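PDB 3PE8: enoyl-CoA hydratase from Mycobacterium smegmatis, which probably catalyses the reversible hydration of 2-enoyl-CoA thioesters to 3-hydroxyacyl-CoA, and binds zinc. Local coordinates for residues 13-17 against 18-22; 37-40 against 41-45. All coordinates share one frame; numbering follows the deposited sequence. Where two conformers were deposited one is given.

Interaction 1. Residues 13-17 against 18-22; sequences VDTTD and RVRTL
V13-T16 pairs with V19-L22 in a tight beta hairpin at the edge of the crotonase-fold sheet, strand 11-16 being outermost within the chain and strand 19-24 pairing on its other side, in parallel, with strand 56-61. The segment axes run antiparallel at 162°. D14 and T21 form one hydrogen-bonded pair: T21 N to D14 O is 2.8 Å, and both of their mutual N-H···O bonds lie in the carbonyl plane. T16 and V19 form the other and close a type I' turn, for which D17 and R18 both take up the left-handed backbone region. Within the turn, R18 is held by a salt bridge to D55. The two bonds of the T16-V19 pair differ: T16 N approaches V19 O with a modest tilt from the carbonyl plane, whereas V19 N reaches T16 O (3.0 Å) from well above it.

On the face with D14, T16, V19 and T21, the hydroxyl T16 OG1 donates to the syn lone pair of D14 OD1 at 2.7 Å. Water 1 lies within hydrogen-bonding distance of D14 OD1, V19 O and T21 OG1 and so bridges the two strands through a side chain on each and a backbone carbonyl. V19 itself points inward, against I58 and helix 183-195.

The other face carries V13, T15, R20 and L22. V13 CG2 packs beside L22 CD2 at 3.9 Å, while V13 CG1 lies 3.6 Å from R20 CD. R20 NH2 forms a salt bridge with D51. The bend of R20 at chi3 (-64°) turns its guanidinium edge to T15, where NE donates to T15 OG1 at 2.8 Å with the oxygen only 10° out of the guanidinium plane; NH2 adds a weak bond to the same hydroxyl.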
ATOM      1  N   VAL A  13       4.661  40.149  -3.727  1.00 13.86           N
ATOM      2  CA  VAL A  13       5.847  39.368  -3.338  1.00 14.15           C
ATOM      3  C   VAL A  13       6.771  40.258  -2.511  1.00 14.40           C
ATOM      4  O   VAL A  13       7.119  41.350  -2.932  1.00 16.10           O
ATOM      5  CB  VAL A  13       6.600  38.816  -4.583  1.00 14.66           C
ATOM      6  CG1 VAL A  13       7.834  37.998  -4.191  1.00 16.34           C
ATOM      7  CG2 VAL A  13       5.666  38.010  -5.523  1.00 15.11           C
ATOM      8  N   ASP A  14       7.191  39.762  -1.336  1.00 13.17           N
ATOM      9  CA  ASP A  14       8.154  40.435  -0.480  1.00 14.38           C
ATOM     10  C   ASP A  14       9.197  39.400  -0.058  1.00 12.86           C
ATOM     11  O   ASP A  14       8.830  38.257   0.226  1.00 13.99           O
ATOM     12  CB  ASP A  14       7.483  40.953   0.783  1.00 14.85           C
ATOM     13  CG  ASP A  14       8.486  41.549   1.770  1.00 17.42           C
ATOM     14  OD1 ASP A  14       8.982  40.827   2.666  1.00 16.44           O
ATOM     15  OD2 ASP A  14       8.850  42.732   1.585  1.00 21.06           O
ATOM     16  N   THR A  15      10.453  39.801   0.024  1.00 13.50           N
ATOM     17  CA  THR A  15      11.509  38.929   0.586  1.00 13.60           C
ATOM     18  C   THR A  15      12.249  39.713   1.655  1.00 14.08           C
ATOM     19  O   THR A  15      12.826  40.769   1.376  1.00 15.31           O
ATOM     20  CB  THR A  15      12.481  38.399  -0.475  1.00 15.11           C
ATOM     21  OG1 THR A  15      11.718  37.840  -1.550  1.00 16.94           O
ATOM     22  CG2 THR A  15      13.408  37.321   0.127  1.00 16.24           C
ATOM     23  N   THR A  16      12.169  39.209   2.884  1.00 12.97           N
ATOM     24  CA  THR A  16      12.765  39.871   4.067  1.00 13.35           C
ATOM     25  C   THR A  16      13.327  38.771   4.970  1.00 12.14           C
ATOM     26  O   THR A  16      12.605  37.814   5.279  1.00 12.83           O
ATOM     27  CB  THR A  16      11.698  40.686   4.840  1.00 14.04           C
ATOM     28  OG1 THR A  16      11.163  41.720   3.995  1.00 16.37           O
ATOM     29  CG2 THR A  16      12.280  41.350   6.104  1.00 16.31           C
ATOM     30  N   ASP A  17      14.607  38.884   5.345  1.00 13.05           N
ATOM     31  CA  ASP A  17      15.218  37.943   6.275  1.00 12.57           C
ATOM     32  C   ASP A  17      15.092  36.497   5.796  1.00 12.38           C
ATOM     33  O   ASP A  17      14.856  35.544   6.589  1.00 12.78           O
ATOM     34  CB  ASP A  17      14.669  38.155   7.690  1.00 12.91           C
ATOM     35  CG  ASP A  17      14.993  39.513   8.252  1.00 15.30           C
ATOM     36  OD1 ASP A  17      15.819  40.230   7.670  1.00 15.89           O
ATOM     37  OD2 ASP A  17      14.376  39.860   9.291  1.00 16.62           O
ATOM     38  N   ARG A  18      15.249  36.358   4.473  1.00 12.39           N
ATOM     39  CA  ARG A  18      15.272  35.066   3.776  1.00 13.21           C
ATOM     40  C   ARG A  18      13.926  34.382   3.733  1.00 12.33           C
ATOM     41  O   ARG A  18      13.835  33.193   3.456  1.00 12.95           O
ATOM     42  CB  ARG A  18      16.401  34.159   4.289  1.00 13.82           C
ATOM     43  CG  ARG A  18      17.792  34.845   4.263  1.00 15.51           C
ATOM     44  CD  ARG A  18      18.934  33.869   4.570  1.00 16.00           C
ATOM     45  NE  ARG A  18      18.877  32.711   3.671  1.00 17.74           N
ATOM     46  CZ  ARG A  18      19.310  32.684   2.414  1.00 19.91           C
ATOM     47  NH1 ARG A  18      19.919  33.731   1.854  1.00 21.59           N
ATOM     48  NH2 ARG A  18      19.133  31.576   1.704  1.00 22.57           N
ATOM     49  N   VAL A  19      12.872  35.161   4.003  1.00 10.80           N
ATOM     50  CA  VAL A  19      11.502  34.675   3.955  1.00 10.33           C
ATOM     51  C   VAL A  19      10.742  35.396   2.857  1.00 11.52           C
ATOM     52  O   VAL A  19      10.721  36.621   2.825  1.00 12.37           O
ATOM     53  CB  VAL A  19      10.806  34.862   5.320  1.00 11.58           C
ATOM     54  CG1 VAL A  19       9.330  34.343   5.256  1.00 12.31           C
ATOM     55  CG2 VAL A  19      11.603  34.171   6.456  1.00 12.78           C
ATOM     56  N   ARG A  20      10.147  34.624   1.934  1.00 11.19           N
ATOM     57  CA  ARG A  20       9.387  35.217   0.830  1.00 11.97           C
ATOM     58  C   ARG A  20       7.910  35.070   1.145  1.00 11.68           C
ATOM     59  O   ARG A  20       7.428  33.959   1.331  1.00 10.49           O
ATOM     60  CB  ARG A  20       9.687  34.549  -0.499  1.00 13.11           C
ATOM     61  CG  ARG A  20       8.870  35.219  -1.632  1.00 14.64           C
ATOM     62  CD  ARG A  20       9.467  35.034  -2.963  1.00 16.26           C
ATOM     63  NE  ARG A  20      10.771  35.669  -3.060  1.00 14.96           N
ATOM     64  CZ  ARG A  20      11.609  35.444  -4.049  1.00 17.49           C
ATOM     65  NH1 ARG A  20      11.265  34.594  -5.028  1.00 19.40           N
ATOM     66  NH2 ARG A  20      12.801  36.059  -4.077  1.00 19.00           N
ATOM     67  N   THR A  21       7.210  36.201   1.231  1.00 11.06           N
ATOM     68  CA  THR A  21       5.786  36.205   1.453  1.00 10.95           C
ATOM     69  C   THR A  21       5.084  36.420   0.120  1.00 10.45           C
ATOM     70  O   THR A  21       5.383  37.392  -0.609  1.00 11.55           O
ATOM     71  CB  THR A  21       5.383  37.306   2.457  1.00 12.25           C
ATOM     72  OG1 THR A  21       6.107  37.161   3.699  1.00 13.83           O
ATOM     73  CG2 THR A  21       3.860  37.251   2.754  1.00 11.94           C
ATOM     74  N   LEU A  22       4.151  35.524  -0.189  1.00 10.12           N
ATOM     75  CA  LEU A  22       3.336  35.576  -1.412  1.00 10.27           C
ATOM     76  C   LEU A  22       1.921  35.882  -0.929  1.00 10.32           C
ATOM     77  O   LEU A  22       1.330  35.098  -0.161  1.00 11.19           O
ATOM     78  CB  LEU A  22       3.368  34.217  -2.113  1.00 10.39           C
ATOM     79  CG  LEU A  22       4.754  33.702  -2.527  1.00 10.63           C
ATOM     80  CD1 LEU A  22       4.634  32.310  -3.160  1.00 11.59           C
ATOM     81  CD2 LEU A  22       5.457  34.703  -3.473  1.00 13.40           C
TER
HETATM   82  O   HOH W   1       8.663  38.245   3.499  1.00 10.09           O

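Interaction 2. Residues 37-40 against 41-45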
ATOM      1  N   LEU A  37      -4.128  34.314 -11.695  1.00 15.55           N
ATOM      2  CA  LEU A  37      -3.581  34.175 -10.342  1.00 14.82           C
ATOM      3  C   LEU A  37      -3.017  32.778 -10.137  1.00 14.62           C
ATOM      4  O   LEU A  37      -1.949  32.618  -9.540  1.00 14.48           O
ATOM      5  CB  LEU A  37      -4.625  34.527  -9.299  1.00 14.11           C
ATOM      6  CG  LEU A  37      -4.180  34.395  -7.839  1.00 12.27           C
ATOM      7  CD1 LEU A  37      -2.833  35.125  -7.550  1.00 12.39           C
ATOM      8  CD2 LEU A  37      -5.322  34.939  -6.935  1.00 15.67           C
ATOM      9  N   ARG A  38      -3.685  31.751 -10.661  1.00 15.47           N
ATOM     10  CA  ARG A  38      -3.140  30.388 -10.538  1.00 15.50           C
ATOM     11  C   ARG A  38      -1.764  30.296 -11.176  1.00 16.81           C
ATOM     12  O   ARG A  38      -0.797  29.852 -10.555  1.00 16.84           O
ATOM     13  CB  ARG A  38      -4.104  29.365 -11.161  1.00 16.99           C
ATOM     14  CG  ARG A  38      -5.371  29.143 -10.390  1.00 18.18           C
ATOM     15  CD  ARG A  38      -6.266  27.993 -10.984  1.00 20.00           C
ATOM     16  NE  ARG A  38      -6.540  27.990 -12.435  1.00 26.26           N
ATOM     17  CZ  ARG A  38      -7.634  28.473 -13.036  1.00 26.73           C
ATOM     18  NH1 ARG A  38      -8.602  29.073 -12.351  1.00 27.57           N
ATOM     19  NH2 ARG A  38      -7.762  28.378 -14.358  1.00 29.05           N
ATOM     20  N   SER A  39      -1.650  30.767 -12.413  1.00 16.55           N
ATOM     21  CA  SER A  39      -0.384  30.747 -13.154  0.50 17.41           C
ATOM     22  C   SER A  39       0.712  31.462 -12.377  1.00 16.67           C
ATOM     23  O   SER A  39       1.839  30.959 -12.220  1.00 17.11           O
ATOM     24  CB  SER A  39      -0.554  31.446 -14.498  0.50 18.71           C
ATOM     25  OG  SER A  39       0.673  31.454 -15.228  0.50 21.15           O
ATOM     26  N   THR A  40       0.377  32.672 -11.933  1.00 16.14           N
ATOM     27  CA  THR A  40       1.326  33.538 -11.239  1.00 15.76           C
ATOM     28  C   THR A  40       1.750  32.924  -9.893  1.00 14.91           C
ATOM     29  O   THR A  40       2.942  32.918  -9.548  1.00 15.32           O
ATOM     30  CB  THR A  40       0.731  34.961 -11.049  1.00 15.47           C
ATOM     31  OG1 THR A  40       0.398  35.510 -12.338  1.00 18.06           O
ATOM     32  CG2 THR A  40       1.740  35.891 -10.374  1.00 16.08           C
ATOM     33  N   PHE A  41       0.782  32.406  -9.155  1.00 14.83           N
ATOM     34  CA  PHE A  41       1.069  31.822  -7.836  1.00 13.32           C
ATOM     35  C   PHE A  41       1.948  30.588  -7.936  1.00 13.78           C
ATOM     36  O   PHE A  41       2.974  30.453  -7.241  1.00 13.12           O
ATOM     37  CB  PHE A  41      -0.236  31.487  -7.122  1.00 13.40           C
ATOM     38  CG  PHE A  41      -0.039  30.827  -5.796  1.00 12.78           C
ATOM     39  CD1 PHE A  41       0.475  31.533  -4.716  1.00 14.69           C
ATOM     40  CD2 PHE A  41      -0.301  29.470  -5.647  1.00 14.29           C
ATOM     41  CE1 PHE A  41       0.686  30.895  -3.498  1.00 13.48           C
ATOM     42  CE2 PHE A  41      -0.090  28.842  -4.421  1.00 14.09           C
ATOM     43  CZ  PHE A  41       0.416  29.572  -3.362  1.00 14.10           C
ATOM     44  N   PHE A  42       1.564  29.664  -8.809  1.00 14.02           N
ATOM     45  CA  PHE A  42       2.313  28.423  -8.949  1.00 15.71           C
ATOM     46  C   PHE A  42       3.717  28.687  -9.471  1.00 15.88           C
ATOM     47  O   PHE A  42       4.677  28.043  -9.034  1.00 17.01           O
ATOM     48  CB  PHE A  42       1.535  27.363  -9.747  1.00 16.59           C
ATOM     49  CG  PHE A  42       0.291  26.866  -9.035  1.00 16.39           C
ATOM     50  CD1 PHE A  42       0.390  26.294  -7.769  1.00 18.45           C
ATOM     51  CD2 PHE A  42      -0.971  27.018  -9.585  1.00 19.13           C
ATOM     52  CE1 PHE A  42      -0.743  25.878  -7.078  1.00 18.14           C
ATOM     53  CE2 PHE A  42      -2.110  26.593  -8.882  1.00 17.82           C
ATOM     54  CZ  PHE A  42      -1.979  25.994  -7.645  1.00 17.29           C
ATOM     55  N   ARG A  43       3.865  29.653 -10.388  1.00 16.39           N
ATOM     56  CA  ARG A  43       5.179  30.074 -10.838  1.00 17.05           C
ATOM     57  C   ARG A  43       6.009  30.699  -9.706  1.00 16.49           C
ATOM     58  O   ARG A  43       7.193  30.445  -9.591  1.00 17.11           O
ATOM     59  CB  ARG A  43       5.070  31.047 -12.028  1.00 18.26           C
ATOM     60  CG  ARG A  43       6.411  31.547 -12.546  1.00 23.36           C
ATOM     61  CD  ARG A  43       6.242  32.328 -13.854  1.00 31.08           C
ATOM     62  NE  ARG A  43       5.516  33.581 -13.594  1.00 36.66           N
ATOM     63  CZ  ARG A  43       4.276  33.886 -13.993  1.00 38.55           C
ATOM     64  NH1 ARG A  43       3.531  33.045 -14.724  1.00 39.92           N
ATOM     65  NH2 ARG A  43       3.778  35.070 -13.653  1.00 38.06           N
ATOM     66  N   ALA A  44       5.370  31.505  -8.868  1.00 15.56           N
ATOM     67  CA  ALA A  44       6.055  32.125  -7.733  1.00 14.98           C
ATOM     68  C   ALA A  44       6.591  31.090  -6.733  1.00 14.35           C
ATOM     69  O   ALA A  44       7.691  31.261  -6.182  1.00 14.50           O
ATOM     70  CB  ALA A  44       5.116  33.146  -7.033  1.00 13.81           C
ATOM     71  N   LEU A  45       5.849  30.009  -6.523  1.00 14.05           N
ATOM     72  CA  LEU A  45       6.322  28.911  -5.675  1.00 13.48           C
ATOM     73  C   LEU A  45       7.585  28.274  -6.244  1.00 14.44           C
ATOM     74  O   LEU A  45       8.582  28.069  -5.525  1.00 14.62           O
ATOM     75  CB  LEU A  45       5.228  27.853  -5.442  1.00 13.20           C
ATOM     76  CG  LEU A  45       4.086  28.232  -4.486  1.00 12.12           C
ATOM     77  CD1 LEU A  45       3.032  27.118  -4.470  1.00 13.70           C
ATOM     78  CD2 LEU A  45       4.590  28.563  -3.078  1.00 12.17           C
TER
HETATM   79  O   HOH W   2       0.814  34.166 -15.350  1.00 29.06           O
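Four successive i to i+4 bonds, F41 N to L37 O, F42 N to R38 O, R43 N to S39 O and A44 N to T40 O, define regular alpha-helix through this part of helix 35-50, the shortest being F41 N to L37 O at 2.8 Å. The straightest is F42 N to R38 O, whose N-H···O angle is 171°.

The R38 carbonyl also meets the side chain that follows it one turn later. With F42 CG set beside its own backbone N (chi1 -67°), the ring leans back along the helix; F42 CD2 comes to 3.0 Å from R38 O, obliquely to the ring, and F42 CE2 to 4.1 Å from R38 CB. One face of the F42 ring receives F41 CD2, 3.8 Å above the plane and offset toward the rim. W138 meets F42 edge-to-face, which brings a further aromatic group against this turn.

R43 doubles back over the preceding turn. Its chain starts extended and then bends at chi3 (67°), which lays one face of the guanidinium over T40 CA and S39 O; R43 NH2 lies 3.8 Å from T40 CA. At the guanidinium edge, R43 NH1 donates in plane to water 2 at 3.0 Å. That water also donates weakly to T40 OG1, whose stronger partner is the carbonyl E36 O, a turn earlier in the helix.

The helix is the connection in the beta-alpha-beta unit made with strands 19-24 and 56-61. T40, F41 and A44 face L11 of strand 11-16, F41 also touches L24 of strand 19-24, and L45, whose CG lies 4.0 Å above one face of the F41 ring, packs against W88 and P89.

Interaction 1 and interaction 2 are consecutive in the chain, strand 19-24 leading into helix 35-50, and their centres lie 15 Å apart. L22 joins them: L22 CD1 packs on L45 CD2 at 3.7 Å and L22 CD2 on A44 CB at 3.9 Å, so the leucine that pairs with V13 in the hairpin also seats the helix on the sheet. Only interaction 2 approaches the metal: the R38 side chain is about 9 Å from the zinc ion, and that of F42 about 8 Å from the side chain of its ligand E109. At these distances neither is a ligand; E109 and H129 hold the zinc, whereas the hairpin lies away from the site.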